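Long-range contacts in putative immunoglobulin A1 protease (Bacteroides ovatus, PDB 3N6Z), which is of unknown function but has been proposed to be an immunoglobulin A1 protease, a hydrolase that would cut that antibody: residues A[107-112]-A[133-138]; A[147-152]-A[171-176]; A[297-302]-A[325-330]. All coordinates share one frame; numbering follows the deposited sequence.

Interaction 1: A[107-112]-A[133-138]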
ATOM      1  N   HIS A 107      -7.314  13.033  -6.960  1.00  9.42           N
ATOM      2  CA  HIS A 107      -8.680  12.652  -6.664  1.00  8.78           C
ATOM      3  C   HIS A 107      -8.714  11.430  -5.752  1.00  9.02           C
ATOM      4  O   HIS A 107      -7.706  10.731  -5.552  1.00  9.15           O
ATOM      5  CB  HIS A 107      -9.466  12.365  -7.952  1.00  9.34           C
ATOM      6  CG  HIS A 107      -9.534  13.525  -8.880  1.00 10.35           C
ATOM      7  ND1 HIS A 107     -10.371  14.596  -8.680  1.00 18.00           N
ATOM      8  CD2 HIS A 107      -8.862  13.778 -10.020  1.00 10.75           C
ATOM      9  CE1 HIS A 107     -10.197  15.464  -9.669  1.00 13.84           C
ATOM     10  NE2 HIS A 107      -9.295  14.991 -10.496  1.00 16.04           N
ATOM     11  N   VAL A 108      -9.908  11.166  -5.232  1.00  8.97           N
ATOM     12  CA  VAL A 108     -10.123  10.004  -4.368  1.00  9.08           C
ATOM     13  C   VAL A 108     -11.093   9.015  -5.003  1.00  8.01           C
ATOM     14  O   VAL A 108     -11.998   9.386  -5.760  1.00 10.42           O
ATOM     15  CB  VAL A 108     -10.575  10.387  -2.943  1.00 10.46           C
ATOM     16  CG1 VAL A 108      -9.471  11.236  -2.239  1.00 11.80           C
ATOM     17  CG2 VAL A 108     -11.923  11.058  -2.940  1.00 12.24           C
ATOM     18  N   ILE A 109     -10.877   7.751  -4.673  1.00  7.78           N
ATOM     19  CA  ILE A 109     -11.759   6.636  -4.969  1.00  7.82           C
ATOM     20  C   ILE A 109     -12.382   6.227  -3.634  1.00  7.06           C
ATOM     21  O   ILE A 109     -11.669   5.804  -2.692  1.00  8.31           O
ATOM     22  CB  ILE A 109     -11.008   5.463  -5.582  1.00  7.78           C
ATOM     23  CG1 ILE A 109     -10.344   5.861  -6.903  1.00  8.19           C
ATOM     24  CG2 ILE A 109     -11.962   4.257  -5.822  1.00  9.82           C
ATOM     25  CD1 ILE A 109      -9.392   4.835  -7.490  1.00  9.01           C
ATOM     26  N   LYS A 110     -13.682   6.369  -3.511  1.00  7.90           N
ATOM     27  CA  LYS A 110     -14.412   6.126  -2.258  1.00  8.76           C
ATOM     28  C   LYS A 110     -15.156   4.807  -2.298  1.00  8.20           C
ATOM     29  O   LYS A 110     -15.693   4.394  -3.333  1.00  8.66           O
ATOM     30  CB  LYS A 110     -15.433   7.259  -1.989  1.00 10.84           C
ATOM     31  CG  LYS A 110     -14.888   8.626  -1.926  1.00 15.27           C
ATOM     32  CD  LYS A 110     -15.897   9.625  -1.307  1.00 17.79           C
ATOM     33  CE  LYS A 110     -16.210   9.312   0.145  1.00 20.27           C
ATOM     34  NZ  LYS A 110     -16.739  10.529   0.864  1.00 18.49           N
ATOM     35  N   ASN A 111     -15.243   4.154  -1.135  1.00  9.16           N
ATOM     36  CA  ASN A 111     -16.131   2.994  -0.945  1.00  8.51           C
ATOM     37  C   ASN A 111     -15.785   1.811  -1.858  1.00  8.78           C
ATOM     38  O   ASN A 111     -16.661   1.064  -2.293  1.00  9.83           O
ATOM     39  CB  ASN A 111     -17.611   3.434  -1.098  1.00  8.53           C
ATOM     40  CG  ASN A 111     -17.965   4.555  -0.140  1.00  9.48           C
ATOM     41  OD1 ASN A 111     -17.552   4.528   1.025  1.00 10.80           O
ATOM     42  ND2 ASN A 111     -18.682   5.562  -0.624  1.00  9.49           N
ATOM     43  N   PHE A 112     -14.505   1.671  -2.175  1.00  8.37           N
ATOM     44  CA  PHE A 112     -14.011   0.527  -2.932  1.00  7.38           C
ATOM     45  C   PHE A 112     -14.043  -0.733  -2.081  1.00  7.90           C
ATOM     46  O   PHE A 112     -13.555  -0.725  -0.962  1.00 10.82           O
ATOM     47  CB  PHE A 112     -12.586   0.815  -3.431  1.00  8.27           C
ATOM     48  CG  PHE A 112     -11.863  -0.392  -3.948  1.00  7.59           C
ATOM     49  CD1 PHE A 112     -12.374  -1.105  -5.014  1.00  8.03           C
ATOM     50  CD2 PHE A 112     -10.642  -0.782  -3.420  1.00  7.51           C
ATOM     51  CE1 PHE A 112     -11.720  -2.224  -5.500  1.00  8.89           C
ATOM     52  CE2 PHE A 112      -9.959  -1.915  -3.901  1.00  7.58           C
ATOM     53  CZ  PHE A 112     -10.505  -2.625  -4.961  1.00  8.57           C
ATOM     54  N   VAL A 133      -3.423   9.320  -5.922  1.00  7.51           N
ATOM     55  CA  VAL A 133      -4.792   8.880  -5.627  1.00  7.57           C
ATOM     56  C   VAL A 133      -4.939   8.542  -4.146  1.00  7.64           C
ATOM     57  O   VAL A 133      -4.029   7.972  -3.537  1.00  8.31           O
ATOM     58  CB  VAL A 133      -5.235   7.698  -6.538  1.00  7.39           C
ATOM     59  CG1 VAL A 133      -4.459   6.396  -6.229  1.00  9.88           C
ATOM     60  CG2 VAL A 133      -6.745   7.459  -6.456  1.00 10.34           C
ATOM     61  N   GLY A 134      -6.111   8.838  -3.593  1.00  7.33           N
ATOM     62  CA  GLY A 134      -6.508   8.357  -2.289  1.00  7.61           C
ATOM     63  C   GLY A 134      -7.648   7.383  -2.388  1.00  7.65           C
ATOM     64  O   GLY A 134      -8.523   7.536  -3.239  1.00 10.00           O
ATOM     65  N   PHE A 135      -7.603   6.363  -1.540  1.00  7.54           N
ATOM     66  CA  PHE A 135      -8.724   5.439  -1.358  1.00  7.61           C
ATOM     67  C   PHE A 135      -9.361   5.719  -0.007  1.00  8.36           C
ATOM     68  O   PHE A 135      -8.711   5.569   1.032  1.00 10.31           O
ATOM     69  CB  PHE A 135      -8.273   3.966  -1.422  1.00  8.76           C
ATOM     70  CG  PHE A 135      -7.900   3.514  -2.787  1.00  8.61           C
ATOM     71  CD1 PHE A 135      -6.670   3.839  -3.334  1.00 10.01           C
ATOM     72  CD2 PHE A 135      -8.779   2.715  -3.524  1.00  9.59           C
ATOM     73  CE1 PHE A 135      -6.327   3.393  -4.591  1.00 10.18           C
ATOM     74  CE2 PHE A 135      -8.444   2.301  -4.785  1.00  9.42           C
ATOM     75  CZ  PHE A 135      -7.229   2.621  -5.332  1.00  9.48           C
ATOM     76  N   VAL A 136     -10.613   6.167  -0.004  1.00  9.19           N
ATOM     77  CA  VAL A 136     -11.337   6.498   1.222  1.00  8.28           C
ATOM     78  C   VAL A 136     -12.368   5.420   1.524  1.00  8.75           C
ATOM     79  O   VAL A 136     -13.179   5.067   0.667  1.00  8.46           O
ATOM     80  CB  VAL A 136     -12.013   7.878   1.106  1.00  9.71           C
ATOM     81  CG1 VAL A 136     -12.963   8.138   2.291  1.00 11.08           C
ATOM     82  CG2 VAL A 136     -10.964   8.992   0.931  1.00 11.53           C
ATOM     83  N   ASN A 137     -12.307   4.871   2.738  1.00  8.61           N
ATOM     84  CA  ASN A 137     -13.257   3.827   3.177  0.60  8.95           C
ATOM     85  C   ASN A 137     -13.270   2.626   2.251  1.00  9.21           C
ATOM     86  O   ASN A 137     -14.326   2.126   1.844  1.00 10.51           O
ATOM     87  CB  ASN A 137     -14.705   4.352   3.338  0.60 10.15           C
ATOM     88  CG  ASN A 137     -15.609   3.327   4.028  0.60 10.81           C
ATOM     89  OD1 ASN A 137     -15.209   2.711   5.027  0.60 12.67           O
ATOM     90  ND2 ASN A 137     -16.785   3.072   3.450  0.60 11.83           N
ATOM     91  N   ALA A 138     -12.076   2.166   1.877  1.00  7.58           N
ATOM     92  CA  ALA A 138     -11.932   0.930   1.150  1.00  8.11           C
ATOM     93  C   ALA A 138     -12.107  -0.241   2.104  1.00  8.65           C
ATOM     94  O   ALA A 138     -11.818  -0.153   3.298  1.00  9.94           O
ATOM     95  CB  ALA A 138     -10.551   0.860   0.473  1.00  9.19           C
TER
HETATM   96  O   HOH W   1     -12.111   3.352  -1.357  1.00  8.28           O
HETATM   97  O   HOH W   2     -15.796  -0.057   1.206  1.00 21.18           O
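Successive coils of a parallel beta-helix meet where Val108 to Asn111 pair in register with Gly134 to Asn137. Gly134 O accepts Ile109 N at 2.8 Å, Ile109 O accepts Val136 N at 2.9 Å, and Val136 O accepts Asn111 N at the strand end. Water 1 donates to both Ile109 O and Val136 O and accepts Phe112 N, so each of these carbonyls holds two donors. On the face with Ile109 and Phe135, Ile109 CD1 lies 3.8 Å from Phe135 CZ and 3.9 Å from Val133 CG2, while Phe112 CD2 comes 4.0 Å from Phe135 CD2, the two ring planes being 57° apart. Val108 and Val136 pack on the other face, where Lys110 NZ forms a salt bridge with Glu363. Just past the paired strands Asn111 and Asn137 both have positive phi, and the chain turns its corner at Asn137. In one of two modelled conformers, hence with less certainty, Asn137 ND2 donates to Asn111 OD1 at 2.9 Å, in the plane of its own amide, although the two amides stand 81° apart; Asn111 ND2 turns to Asp80 OD1. Backbone polarity is thus met by neighbouring coils and water, and Ile109, Val133 and Phe135 pack together on one face.

Interaction 2: A[147-152]-A[171-176]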
ATOM      1  N   ILE A 147      -2.504  -9.291   1.031  1.00  8.56           N
ATOM      2  CA  ILE A 147      -3.092  -8.191   0.268  1.00  8.45           C
ATOM      3  C   ILE A 147      -2.922  -6.837   0.958  1.00  8.36           C
ATOM      4  O   ILE A 147      -2.552  -6.754   2.111  1.00  9.07           O
ATOM      5  CB  ILE A 147      -4.570  -8.434  -0.050  1.00  8.66           C
ATOM      6  CG1 ILE A 147      -5.431  -8.459   1.233  1.00 10.10           C
ATOM      7  CG2 ILE A 147      -4.789  -9.669  -0.932  1.00 11.27           C
ATOM      8  CD1 ILE A 147      -6.926  -8.469   0.986  1.00 11.04           C
ATOM      9  N   GLY A 148      -3.153  -5.798   0.172  1.00  7.43           N
ATOM     10  CA  GLY A 148      -3.315  -4.427   0.597  1.00  7.91           C
ATOM     11  C   GLY A 148      -4.405  -3.762  -0.210  1.00  6.47           C
ATOM     12  O   GLY A 148      -4.910  -4.335  -1.161  1.00  8.59           O
ATOM     13  N   ILE A 149      -4.803  -2.542   0.179  1.00  6.57           N
ATOM     14  CA  ILE A 149      -5.910  -1.877  -0.526  1.00  6.76           C
ATOM     15  C   ILE A 149      -5.554  -1.582  -1.966  1.00  6.61           C
ATOM     16  O   ILE A 149      -6.331  -1.866  -2.863  1.00  7.75           O
ATOM     17  CB  ILE A 149      -6.377  -0.589   0.219  1.00  7.07           C
ATOM     18  CG1 ILE A 149      -7.220  -1.003   1.428  1.00  9.62           C
ATOM     19  CG2 ILE A 149      -7.179   0.359  -0.693  1.00  8.93           C
ATOM     20  CD1 ILE A 149      -7.339   0.056   2.539  1.00  9.86           C
ATOM     21  N   ILE A 150      -4.391  -0.978  -2.202  1.00  6.58           N
ATOM     22  CA  ILE A 150      -4.038  -0.591  -3.559  1.00  7.06           C
ATOM     23  C   ILE A 150      -3.599  -1.795  -4.400  1.00  7.23           C
ATOM     24  O   ILE A 150      -4.018  -1.933  -5.557  1.00  7.31           O
ATOM     25  CB  ILE A 150      -2.978   0.544  -3.575  1.00  7.17           C
ATOM     26  CG1 ILE A 150      -3.503   1.752  -2.758  1.00  8.77           C
ATOM     27  CG2 ILE A 150      -2.639   0.947  -5.027  1.00  9.17           C
ATOM     28  CD1 ILE A 150      -2.725   3.077  -2.883  1.00  8.04           C
ATOM     29  N   THR A 151      -2.830  -2.706  -3.813  1.00  6.64           N
ATOM     30  CA  THR A 151      -2.385  -3.880  -4.555  1.00  7.27           C
ATOM     31  C   THR A 151      -2.018  -5.013  -3.634  1.00  6.70           C
ATOM     32  O   THR A 151      -1.700  -4.797  -2.452  1.00  7.24           O
ATOM     33  CB  THR A 151      -1.221  -3.511  -5.506  1.00  6.66           C
ATOM     34  OG1 THR A 151      -1.041  -4.523  -6.491  1.00  7.29           O
ATOM     35  CG2 THR A 151       0.076  -3.271  -4.708  1.00  7.81           C
ATOM     36  N   GLY A 152      -2.026  -6.212  -4.186  1.00  6.83           N
ATOM     37  CA  GLY A 152      -1.496  -7.397  -3.496  1.00  7.52           C
ATOM     38  C   GLY A 152       0.012  -7.365  -3.546  1.00  7.45           C
ATOM     39  O   GLY A 152       0.632  -7.172  -2.505  1.00  9.85           O
ATOM     40  N   CYS A 171       0.137   8.663  -2.566  1.00  7.61           N
ATOM     41  CA  CYS A 171      -1.150   8.008  -2.421  1.00  8.12           C
ATOM     42  C   CYS A 171      -1.495   7.795  -0.949  1.00  7.67           C
ATOM     43  O   CYS A 171      -0.622   7.809  -0.087  1.00  8.02           O
ATOM     44  CB  CYS A 171      -1.186   6.657  -3.151  1.00  8.41           C
ATOM     45  SG  CYS A 171      -1.028   6.761  -4.930  1.00  8.30           S
ATOM     46  N   TYR A 172      -2.762   7.522  -0.673  1.00  7.49           N
ATOM     47  CA  TYR A 172      -3.180   7.174   0.667  1.00  7.40           C
ATOM     48  C   TYR A 172      -4.351   6.244   0.652  1.00  6.91           C
ATOM     49  O   TYR A 172      -5.079   6.145  -0.351  1.00  8.57           O
ATOM     50  CB  TYR A 172      -3.466   8.422   1.505  1.00  7.37           C
ATOM     51  CG  TYR A 172      -4.787   9.141   1.270  1.00  8.17           C
ATOM     52  CD1 TYR A 172      -5.903   8.825   2.028  1.00  9.57           C
ATOM     53  CD2 TYR A 172      -4.871  10.212   0.387  1.00  8.84           C
ATOM     54  CE1 TYR A 172      -7.092   9.566   1.910  1.00  9.12           C
ATOM     55  CE2 TYR A 172      -6.063  10.945   0.239  1.00  7.82           C
ATOM     56  CZ  TYR A 172      -7.149  10.632   1.016  1.00  9.56           C
ATOM     57  OH  TYR A 172      -8.307  11.386   0.914  1.00 11.09           O
ATOM     58  N   THR A 173      -4.527   5.540   1.768  1.00  6.88           N
ATOM     59  CA  THR A 173      -5.672   4.675   1.984  1.00  7.38           C
ATOM     60  C   THR A 173      -6.262   4.830   3.367  1.00  8.04           C
ATOM     61  O   THR A 173      -5.558   5.105   4.356  1.00  8.33           O
ATOM     62  CB  THR A 173      -5.363   3.182   1.754  1.00  7.79           C
ATOM     63  OG1 THR A 173      -4.493   2.728   2.782  1.00  8.16           O
ATOM     64  CG2 THR A 173      -4.702   2.944   0.387  1.00  7.89           C
ATOM     65  N   THR A 174      -7.566   4.653   3.419  1.00  8.38           N
ATOM     66  CA  THR A 174      -8.334   4.536   4.675  1.00  8.49           C
ATOM     67  C   THR A 174      -9.327   3.404   4.501  1.00  9.31           C
ATOM     68  O   THR A 174      -9.691   3.038   3.373  1.00  8.84           O
ATOM     69  CB  THR A 174      -9.048   5.855   5.078  1.00  9.00           C
ATOM     70  OG1 THR A 174     -10.347   5.949   4.460  1.00  9.92           O
ATOM     71  CG2 THR A 174      -8.202   7.112   4.709  1.00 10.07           C
ATOM     72  N   GLY A 175      -9.785   2.842   5.628  1.00 10.07           N
ATOM     73  CA  GLY A 175     -10.720   1.725   5.619  1.00  9.49           C
ATOM     74  C   GLY A 175     -10.167   0.496   6.325  1.00  9.20           C
ATOM     75  O   GLY A 175      -9.701   0.606   7.460  1.00 11.25           O
ATOM     76  N   GLU A 176     -10.228  -0.652   5.662  1.00  8.95           N
ATOM     77  CA  GLU A 176      -9.836  -1.914   6.265  0.60  9.10           C
ATOM     78  C   GLU A 176      -9.256  -2.891   5.273  1.00  8.37           C
ATOM     79  O   GLU A 176      -9.698  -2.977   4.123  1.00 10.15           O
ATOM     80  CB  GLU A 176     -11.002  -2.582   6.990  0.60 10.52           C
ATOM     81  CG  GLU A 176     -12.135  -3.001   6.083  0.60 12.96           C
ATOM     82  CD  GLU A 176     -13.254  -3.781   6.777  0.60 19.11           C
ATOM     83  OE1 GLU A 176     -13.100  -4.200   7.935  0.60 19.66           O
ATOM     84  OE2 GLU A 176     -14.292  -4.005   6.135  0.60 19.26           O
TER
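Ile149 and Ile150 meet Thr173 on one side of strand 172-174, while the aromatic ring of Tyr172 lies on the other: it stacks with the ring of Tyr205, has Thr174 CG2 in plane at its edge, and its OH is hydrogen-bonded to Glu363 N. The contact itself is made mainly by aliphatic carbons. Thr173 CG2 stands anti to its own carbonyl carbon and reaches in between the two isoleucines, 3.7 Å from Ile149 CG2 and 3.6 Å from Ile150 CG1. Ile149 and Thr173 approach tip to tip, whereas Ile150 comes at a slant and carries its CD1 on to Cys171 CB, 3.9 Å away. Ile149 CD1 touches Thr173 CB at 3.8 Å and lies 3.9 Å from Thr174 O. The polar branch of Thr173 is also accounted for in this buried setting: with chi1 at 69°, OG1 sits between the backbone N and the carbonyl carbon, and it is hydrogen-bonded to Ser206 OG and Gly185 O. An alanine at Ile149 would probably open a gap beside Thr173 CB and Thr174 O, where CD1 was, and cost Thr173 CG2 its contact with CG2, though that methyl would still meet the remaining CB and Ile150. The backbone turns sharply through Ile149 and Ile150, which sends both side chains toward strand 172-174; a weak bond from Gly148 N to Thr151 O, 3.2 Å long, spans the bend. Across from it the chain rounds a corner at Gly175, where the phi of 121° would jam a CB against the carbonyl O of Thr174. Phe135, from the same coil as the isoleucines and one before that of strand 172-174, packs against both. Branched side chains pointing inward from different sides of adjacent coils, with glycine at a turn between short strands, are characteristic of the core of a parallel beta-helix.

Interaction 3: A[297-302]-A[325-330]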
ATOM      1  N   GLU A 297      16.958   4.946   8.160  1.00 10.09           N
ATOM      2  CA  GLU A 297      17.377   6.315   8.443  1.00 10.58           C
ATOM      3  C   GLU A 297      16.127   7.097   8.827  1.00  8.91           C
ATOM      4  O   GLU A 297      15.132   7.022   8.115  1.00  9.38           O
ATOM      5  CB  GLU A 297      18.033   6.918   7.204  1.00 12.60           C
ATOM      6  CG  GLU A 297      18.499   8.345   7.374  1.00 18.32           C
ATOM      7  CD  GLU A 297      19.182   8.952   6.156  1.00 27.22           C
ATOM      8  OE1 GLU A 297      19.154   8.351   5.057  1.00 29.87           O
ATOM      9  OE2 GLU A 297      19.730  10.066   6.327  1.00 34.75           O
ATOM     10  N   ASN A 298      16.198   7.892   9.893  1.00  9.17           N
ATOM     11  CA  ASN A 298      15.122   8.813  10.249  1.00  9.47           C
ATOM     12  C   ASN A 298      13.755   8.110  10.322  1.00  9.46           C
ATOM     13  O   ASN A 298      12.811   8.477   9.590  1.00  9.41           O
ATOM     14  CB  ASN A 298      15.052   9.999   9.273  1.00 10.34           C
ATOM     15  CG  ASN A 298      16.332  10.832   9.202  1.00 10.51           C
ATOM     16  OD1 ASN A 298      16.559  11.532   8.181  1.00 15.10           O
ATOM     17  ND2 ASN A 298      17.126  10.796  10.229  1.00  8.31           N
ATOM     18  N   CYS A 299      13.694   7.064  11.159  1.00  9.49           N
ATOM     19  CA  CYS A 299      12.467   6.320  11.399  1.00  9.23           C
ATOM     20  C   CYS A 299      11.980   6.600  12.812  1.00  7.77           C
ATOM     21  O   CYS A 299      12.746   6.416  13.792  1.00  9.13           O
ATOM     22  CB  CYS A 299      12.690   4.826  11.212  1.00  9.47           C
ATOM     23  SG  CYS A 299      12.965   4.341   9.464  1.00  9.37           S
ATOM     24  N   TYR A 300      10.725   7.041  12.927  1.00  8.41           N
ATOM     25  CA  TYR A 300      10.121   7.514  14.163  1.00  8.87           C
ATOM     26  C   TYR A 300       8.877   6.747  14.506  1.00  8.70           C
ATOM     27  O   TYR A 300       8.258   6.099  13.641  1.00  8.87           O
ATOM     28  CB  TYR A 300       9.823   9.041  14.088  1.00  8.87           C
ATOM     29  CG  TYR A 300      11.062   9.785  13.640  1.00  8.87           C
ATOM     30  CD1 TYR A 300      12.150   9.922  14.498  1.00  8.99           C
ATOM     31  CD2 TYR A 300      11.178  10.263  12.346  1.00  9.07           C
ATOM     32  CE1 TYR A 300      13.334  10.494  14.060  1.00  9.71           C
ATOM     33  CE2 TYR A 300      12.367  10.843  11.878  1.00  9.19           C
ATOM     34  CZ  TYR A 300      13.447  10.967  12.758  1.00  9.40           C
ATOM     35  OH  TYR A 300      14.616  11.502  12.314  1.00 10.06           O
ATOM     36  N   ALA A 301       8.464   6.852  15.758  1.00  9.28           N
ATOM     37  CA  ALA A 301       7.203   6.291  16.210  1.00 10.30           C
ATOM     38  C   ALA A 301       6.585   7.220  17.219  1.00  8.97           C
ATOM     39  O   ALA A 301       7.285   7.786  18.071  1.00 10.48           O
ATOM     40  CB  ALA A 301       7.377   4.883  16.824  1.00  9.74           C
ATOM     41  N   CYS A 302       5.271   7.410  17.176  1.00 10.04           N
ATOM     42  CA  CYS A 302       4.653   8.237  18.206  0.70 11.18           C
ATOM     43  C   CYS A 302       4.793   7.566  19.566  1.00 10.95           C
ATOM     44  O   CYS A 302       4.584   6.368  19.726  1.00 11.22           O
ATOM     45  CB  CYS A 302       3.194   8.549  17.932  0.70 11.21           C
ATOM     46  SG  CYS A 302       2.594   9.949  18.961  0.70 12.36           S
ATOM     47  N   THR A 325      15.269  -9.133  15.475  1.00 13.38           N
ATOM     48  CA  THR A 325      14.039  -9.418  14.754  0.50 10.09           C
ATOM     49  C   THR A 325      13.228  -8.157  14.425  1.00  9.95           C
ATOM     50  O   THR A 325      12.634  -8.028  13.344  1.00 10.51           O
ATOM     51  CB  THR A 325      13.218 -10.420  15.593  0.50  8.28           C
ATOM     52  OG1 THR A 325      13.976 -11.637  15.663  0.50  7.75           O
ATOM     53  CG2 THR A 325      11.835 -10.686  14.999  0.50  6.66           C
ATOM     54  N   THR A 326      13.152  -7.262  15.409  1.00 11.78           N
ATOM     55  CA  THR A 326      12.328  -6.077  15.293  1.00  9.85           C
ATOM     56  C   THR A 326      13.158  -4.824  15.162  1.00  9.77           C
ATOM     57  O   THR A 326      14.337  -4.777  15.538  1.00 11.02           O
ATOM     58  CB  THR A 326      11.361  -5.930  16.510  1.00 11.41           C
ATOM     59  OG1 THR A 326      12.094  -5.720  17.728  1.00 13.48           O
ATOM     60  CG2 THR A 326      10.428  -7.145  16.665  1.00 13.69           C
ATOM     61  N   PHE A 327      12.538  -3.786  14.608  1.00  9.85           N
ATOM     62  CA  PHE A 327      13.132  -2.454  14.587  1.00  9.05           C
ATOM     63  C   PHE A 327      12.093  -1.469  15.089  1.00  9.82           C
ATOM     64  O   PHE A 327      10.998  -1.413  14.528  1.00  9.34           O
ATOM     65  CB  PHE A 327      13.611  -2.081  13.180  1.00 10.35           C
ATOM     66  CG  PHE A 327      14.141  -0.659  13.081  1.00  8.76           C
ATOM     67  CD1 PHE A 327      15.112  -0.203  13.964  1.00 10.42           C
ATOM     68  CD2 PHE A 327      13.655   0.213  12.119  1.00 10.17           C
ATOM     69  CE1 PHE A 327      15.602   1.097  13.858  1.00 11.15           C
ATOM     70  CE2 PHE A 327      14.122   1.500  12.020  1.00  9.84           C
ATOM     71  CZ  PHE A 327      15.073   1.949  12.895  1.00 10.29           C
ATOM     72  N   HIS A 328      12.480  -0.650  16.082  1.00  9.88           N
ATOM     73  CA  HIS A 328      11.526   0.231  16.752  1.00  9.32           C
ATOM     74  C   HIS A 328      11.663   1.708  16.397  1.00  8.53           C
ATOM     75  O   HIS A 328      10.785   2.485  16.733  1.00  9.31           O
ATOM     76  CB  HIS A 328      11.676   0.113  18.258  1.00  9.53           C
ATOM     77  CG  HIS A 328      11.262  -1.215  18.804  1.00 10.14           C
ATOM     78  ND1 HIS A 328      10.079  -1.848  18.454  1.00 11.06           N
ATOM     79  CD2 HIS A 328      11.883  -2.022  19.694  1.00 12.14           C
ATOM     80  CE1 HIS A 328       9.999  -2.987  19.129  1.00 11.03           C
ATOM     81  NE2 HIS A 328      11.072  -3.103  19.905  1.00 13.33           N
ATOM     82  N   GLY A 329      12.752   2.118  15.732  1.00  9.36           N
ATOM     83  CA  GLY A 329      12.917   3.540  15.488  1.00  8.66           C
ATOM     84  C   GLY A 329      13.003   4.356  16.790  1.00  8.79           C
ATOM     85  O   GLY A 329      13.265   3.804  17.846  1.00 10.12           O
ATOM     86  N   VAL A 330      12.806   5.662  16.665  1.00  9.39           N
ATOM     87  CA  VAL A 330      12.959   6.611  17.761  1.00  8.94           C
ATOM     88  C   VAL A 330      11.624   7.275  18.089  1.00  9.09           C
ATOM     89  O   VAL A 330      10.961   7.796  17.195  1.00  9.17           O
ATOM     90  CB  VAL A 330      14.009   7.675  17.384  1.00  9.31           C
ATOM     91  CG1 VAL A 330      14.058   8.812  18.433  1.00 11.05           C
ATOM     92  CG2 VAL A 330      15.397   6.999  17.174  1.00 10.74           C
TER
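Phe327 extends its ring toward Cys299 by setting CG anti to the backbone N (chi1 176°), and Cys299 places SG anti to its carbonyl carbon, beside its own N, where the sulfur comes to the rim of that ring. Cys299 SG lies in the ring plane, 5.4 Å from the Phe327 centroid, a sulfur-aromatic contact at the edge, while Cys299 CB touches Phe327 CE2 at 3.7 Å. The same ring stacks with Tyr296 and has Gly329 N 3.5 Å above its plane, offset toward the rim. Past the ring, the 325-330 segment comes into parallel pairing with strand 299-302: Val330 N donates to Cys299 O at 3.0 Å, and Ala301 N donates to Val330 O, also at 3.0 Å, from well above the carbonyl plane (47° out of it). Strand 330-332 is thereby added as the outermost strand of a nine-strand parallel sheet, one wall of the beta-helix. Gly329 makes the approach possible, since a CB there would lie only 2.7 Å from Cys299 O; its phi is also positive. Within the bridged pair, the side chains of Tyr300 and Val330 lie side by side on one face of the sheet, with Tyr300 CD1 4.1 Å from Val330 CB and Val330 O near the plane of the tyrosine ring at its edge. Arg285 uses NE to bind His328 O and NH2 to bind Gly329 O, gripping two successive carbonyls of the incoming chain.

In the fold
All three interactions reach one parallel sheet of the beta-helix, and they follow one another along the chain, each closing before the next opens. Interactions 1 and 2 have centres 9 Å apart and touch directly, because strands 133-136 and 172-174 are neighbours: Phe135 N and O probably hydrogen-bond to Tyr172 O and Thr174 N. Interaction 2 differs in crossing the interior, joining segment 147-152 to this wall about 5 Å from the chain's centre. Interaction 3 lies at the far end, its centre about 28 Å from that of interaction 1 and about 22 Å from that of interaction 2, where strand 330-332 ends the sheet. Chain order thus follows position along the helix.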